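Local coordinates for protein phosphorylated carbohydrates phosphatase TM_1254 (Thermotoga maritima msb8, PDB 3KBB) that removes phosphate from phosphorylated sugars such as fructose 6-phosphate and mannose 6-phosphate, using a divalent metal, preferably cobalt, at residues E47-M55 and L64-K75. Residues are numbered along the deposited sequence; the frame is centred on the assembly and turned at random.
Sequences EREGLPILM and LENFKKRVHEEK. With SO4 (sulfate ion), chain C.
Glu-47 meets Lys-75 in a salt bridge, with Lys-75 NZ 2.9 Å from Glu-47 OE2 on its syn side. Tyr-23 and Tyr-19 of helix 19-29 add hydrogen bonds to that oxygen and that nitrogen respectively. The Glu-47 backbone N, in the first turn of the helix, donates to sulfate O3 at 2.8 Å; the ion probably comes from the crystallisation liquor. Leu-51 meets Val-71 tip to tip, CD1 to CG1 at 3.9 Å. Pro-52 CG lies 3.8 Å from Leu-64 CD2. Leu-54 CD2 touches the Phe-67 ring edge in plane, 3.8 Å from CZ. Met-55, a selenomethionine, sets CB 3.8 Å above the centre of the same ring, a CH-pi contact. With CG anti to the backbone N (chi1 -172°) and the chain extended at chi2, it runs on past the ring and puts SE obliquely beside it, 4.1 Å from Leu-64 CA. With an alanine in place of Phe-67 the ring is gone, and the gap left between the helices would probably let the Met-55 and Leu-54 side chains shift. The two helices, 109° apart in direction, belong to the helical cap of this HAD phosphatase. Apolar contacts hold them together at the Phe-67 end, and a charged pair with two tyrosine partners ties them at the other.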
# COMPACT_ATOMS: atom_id res chain seq x y z
N GLU A 47 14.17 0.09 1.29
CA GLU A 47 14.58 1.31 1.98
C GLU A 47 15.66 1.09 3.05
O GLU A 47 16.52 1.94 3.27
CB GLU A 47 13.37 2.05 2.56
CG GLU A 47 13.66 3.44 3.08
CD GLU A 47 12.41 4.19 3.49
OE1 GLU A 47 11.56 3.60 4.19
OE2 GLU A 47 12.26 5.37 3.10
N ARG A 48 15.63 -0.06 3.72
CA ARG A 48 16.63 -0.38 4.73
C ARG A 48 18.08 -0.25 4.21
O ARG A 48 18.93 0.31 4.90
CB ARG A 48 16.40 -1.78 5.29
CG ARG A 48 17.35 -2.18 6.42
CD ARG A 48 16.89 -3.48 7.08
NE ARG A 48 16.88 -4.62 6.16
CZ ARG A 48 16.65 -5.88 6.51
NH1 ARG A 48 16.41 -6.19 7.78
NH2 ARG A 48 16.66 -6.84 5.60
N GLU A 49 18.34 -0.80 3.02
CA GLU A 49 19.67 -0.71 2.39
C GLU A 49 19.79 0.51 1.47
O GLU A 49 20.89 0.91 1.10
CB GLU A 49 19.96 -1.95 1.55
CG GLU A 49 20.19 -3.22 2.36
CD GLU A 49 18.89 -3.91 2.70
OE1 GLU A 49 18.04 -4.02 1.79
OE2 GLU A 49 18.72 -4.32 3.86
N GLY A 50 18.65 1.05 1.07
CA GLY A 50 18.60 2.23 0.19
C GLY A 50 19.05 3.50 0.87
O GLY A 50 19.77 4.32 0.25
N LEU A 51 18.64 3.70 2.12
CA LEU A 51 18.98 4.90 2.88
C LEU A 51 20.48 5.11 3.09
O LEU A 51 20.98 6.20 2.84
CB LEU A 51 18.21 4.99 4.20
CG LEU A 51 16.69 5.17 4.08
CD1 LEU A 51 16.05 5.50 5.44
CD2 LEU A 51 16.32 6.25 3.06
N PRO A 52 21.20 4.08 3.56
CA PRO A 52 22.65 4.23 3.70
C PRO A 52 23.36 4.55 2.39
O PRO A 52 24.29 5.36 2.39
CB PRO A 52 23.10 2.86 4.23
CG PRO A 52 21.91 2.27 4.87
CD PRO A 52 20.74 2.76 4.04
N ILE A 53 22.92 3.93 1.29
CA ILE A 53 23.41 4.23 -0.05
C ILE A 53 23.15 5.70 -0.42
O ILE A 53 24.03 6.39 -0.90
CB ILE A 53 22.80 3.30 -1.14
CG1 ILE A 53 23.31 1.85 -1.00
CG2 ILE A 53 23.12 3.82 -2.53
CD1 ILE A 53 22.59 0.85 -1.91
N LEU A 54 21.92 6.15 -0.22
CA LEU A 54 21.58 7.54 -0.50
C LEU A 54 22.54 8.48 0.24
O LEU A 54 23.05 9.44 -0.35
CB LEU A 54 20.12 7.80 -0.11
CG LEU A 54 19.52 9.21 -0.24
CD1 LEU A 54 19.45 9.65 -1.70
CD2 LEU A 54 18.16 9.28 0.42
N MSE A 55 22.78 8.20 1.51
CA MSE A 55 23.61 9.06 2.34
C MSE A 55 25.00 9.18 1.75
O MSE A 55 25.52 10.28 1.63
CB MSE A 55 23.69 8.54 3.78
CG MSE A 55 24.38 9.50 4.71
SE MSE A 55 24.72 8.60 6.45
CE MSE A 55 25.87 7.15 5.84
N LEU A 64 24.45 7.46 10.43
CA LEU A 64 23.28 6.84 9.81
C LEU A 64 22.01 7.05 10.65
O LEU A 64 20.91 7.24 10.11
CB LEU A 64 23.53 5.35 9.52
CG LEU A 64 22.51 4.60 8.66
CD1 LEU A 64 22.22 5.33 7.34
CD2 LEU A 64 22.99 3.17 8.38
N GLU A 65 22.17 7.02 11.97
CA GLU A 65 21.08 7.20 12.91
C GLU A 65 20.43 8.57 12.71
O GLU A 65 19.20 8.67 12.63
CB GLU A 65 21.59 7.04 14.35
CG GLU A 65 20.66 7.60 15.40
CD GLU A 65 21.03 7.20 16.82
OE1 GLU A 65 22.13 6.66 17.04
OE2 GLU A 65 20.20 7.44 17.72
N ASN A 66 21.26 9.61 12.64
CA ASN A 66 20.80 10.97 12.40
C ASN A 66 20.14 11.11 11.02
O ASN A 66 19.10 11.76 10.89
CB ASN A 66 21.95 11.96 12.55
CG ASN A 66 22.23 12.33 14.00
OD1 ASN A 66 21.40 12.12 14.89
ND2 ASN A 66 23.41 12.91 14.24
N PHE A 67 20.75 10.48 10.02
CA PHE A 67 20.22 10.51 8.65
C PHE A 67 18.83 9.89 8.59
O PHE A 67 17.90 10.51 8.06
CB PHE A 67 21.17 9.80 7.69
CG PHE A 67 20.78 9.95 6.24
CD1 PHE A 67 21.04 11.14 5.56
CD2 PHE A 67 20.18 8.90 5.55
CE1 PHE A 67 20.69 11.28 4.22
CE2 PHE A 67 19.82 9.03 4.20
CZ PHE A 67 20.07 10.23 3.53
N LYS A 68 18.69 8.69 9.16
CA LYS A 68 17.42 7.96 9.19
C LYS A 68 16.33 8.76 9.86
O LYS A 68 15.18 8.73 9.44
CB LYS A 68 17.57 6.60 9.87
CG LYS A 68 18.22 5.55 8.99
CD LYS A 68 18.19 4.16 9.63
CE LYS A 68 19.35 3.96 10.59
NZ LYS A 68 19.46 2.55 11.10
N LYS A 69 16.71 9.50 10.90
CA LYS A 69 15.77 10.36 11.61
C LYS A 69 15.27 11.49 10.71
O LYS A 69 14.10 11.85 10.75
CB LYS A 69 16.42 10.93 12.89
CG LYS A 69 15.45 11.77 13.73
CD LYS A 69 16.03 12.20 15.07
CE LYS A 69 15.03 13.08 15.81
NZ LYS A 69 15.34 13.16 17.27
N ARG A 70 16.18 12.04 9.90
CA ARG A 70 15.84 13.14 9.00
C ARG A 70 14.91 12.64 7.91
O ARG A 70 13.94 13.30 7.55
CB ARG A 70 17.10 13.73 8.37
CG ARG A 70 17.99 14.49 9.35
CD ARG A 70 17.58 15.94 9.50
NE ARG A 70 18.27 16.81 8.56
CZ ARG A 70 19.52 17.26 8.69
NH1 ARG A 70 20.26 16.93 9.74
NH2 ARG A 70 20.03 18.05 7.76
N VAL A 71 15.22 11.46 7.38
CA VAL A 71 14.34 10.82 6.41
C VAL A 71 12.94 10.64 7.01
O VAL A 71 11.92 10.97 6.38
CB VAL A 71 14.92 9.48 5.95
CG1 VAL A 71 13.93 8.75 5.08
CG2 VAL A 71 16.24 9.70 5.18
N HIS A 72 12.90 10.17 8.26
CA HIS A 72 11.64 9.96 8.96
C HIS A 72 10.83 11.27 9.02
O HIS A 72 9.66 11.31 8.65
CB HIS A 72 11.92 9.37 10.35
CG HIS A 72 10.69 9.07 11.15
ND1 HIS A 72 9.76 8.13 10.77
CD2 HIS A 72 10.24 9.59 12.32
CE1 HIS A 72 8.79 8.08 11.66
NE2 HIS A 72 9.06 8.95 12.62
N GLU A 73 11.49 12.34 9.46
CA GLU A 73 10.90 13.68 9.57
C GLU A 73 10.37 14.23 8.24
O GLU A 73 9.24 14.75 8.18
CB GLU A 73 11.93 14.65 10.18
CG GLU A 73 11.58 16.14 10.04
CD GLU A 73 12.66 17.08 10.57
OE1 GLU A 73 13.84 16.97 10.14
OE2 GLU A 73 12.33 17.93 11.42
N GLU A 74 11.18 14.13 7.18
CA GLU A 74 10.78 14.64 5.87
C GLU A 74 9.62 13.85 5.24
O GLU A 74 8.75 14.44 4.60
CB GLU A 74 11.99 14.71 4.92
CG GLU A 74 13.15 15.60 5.41
CD GLU A 74 12.82 17.10 5.58
OE1 GLU A 74 11.64 17.54 5.41
OE2 GLU A 74 13.79 17.85 5.89
N LYS A 75 9.61 12.53 5.41
CA LYS A 75 8.48 11.72 4.94
C LYS A 75 7.16 12.12 5.62
O LYS A 75 6.13 12.22 4.96
CB LYS A 75 8.76 10.22 5.13
CG LYS A 75 9.77 9.67 4.15
CD LYS A 75 10.13 8.20 4.43
CE LYS A 75 9.06 7.23 3.90
NZ LYS A 75 9.53 5.83 4.01
S SO4 C . 10.78 -1.57 1.12
O1 SO4 C . 9.52 -1.25 1.77
O2 SO4 C . 10.53 -2.38 -0.07
O3 SO4 C . 11.46 -0.34 0.73
O4 SO4 C . 11.62 -2.32 2.04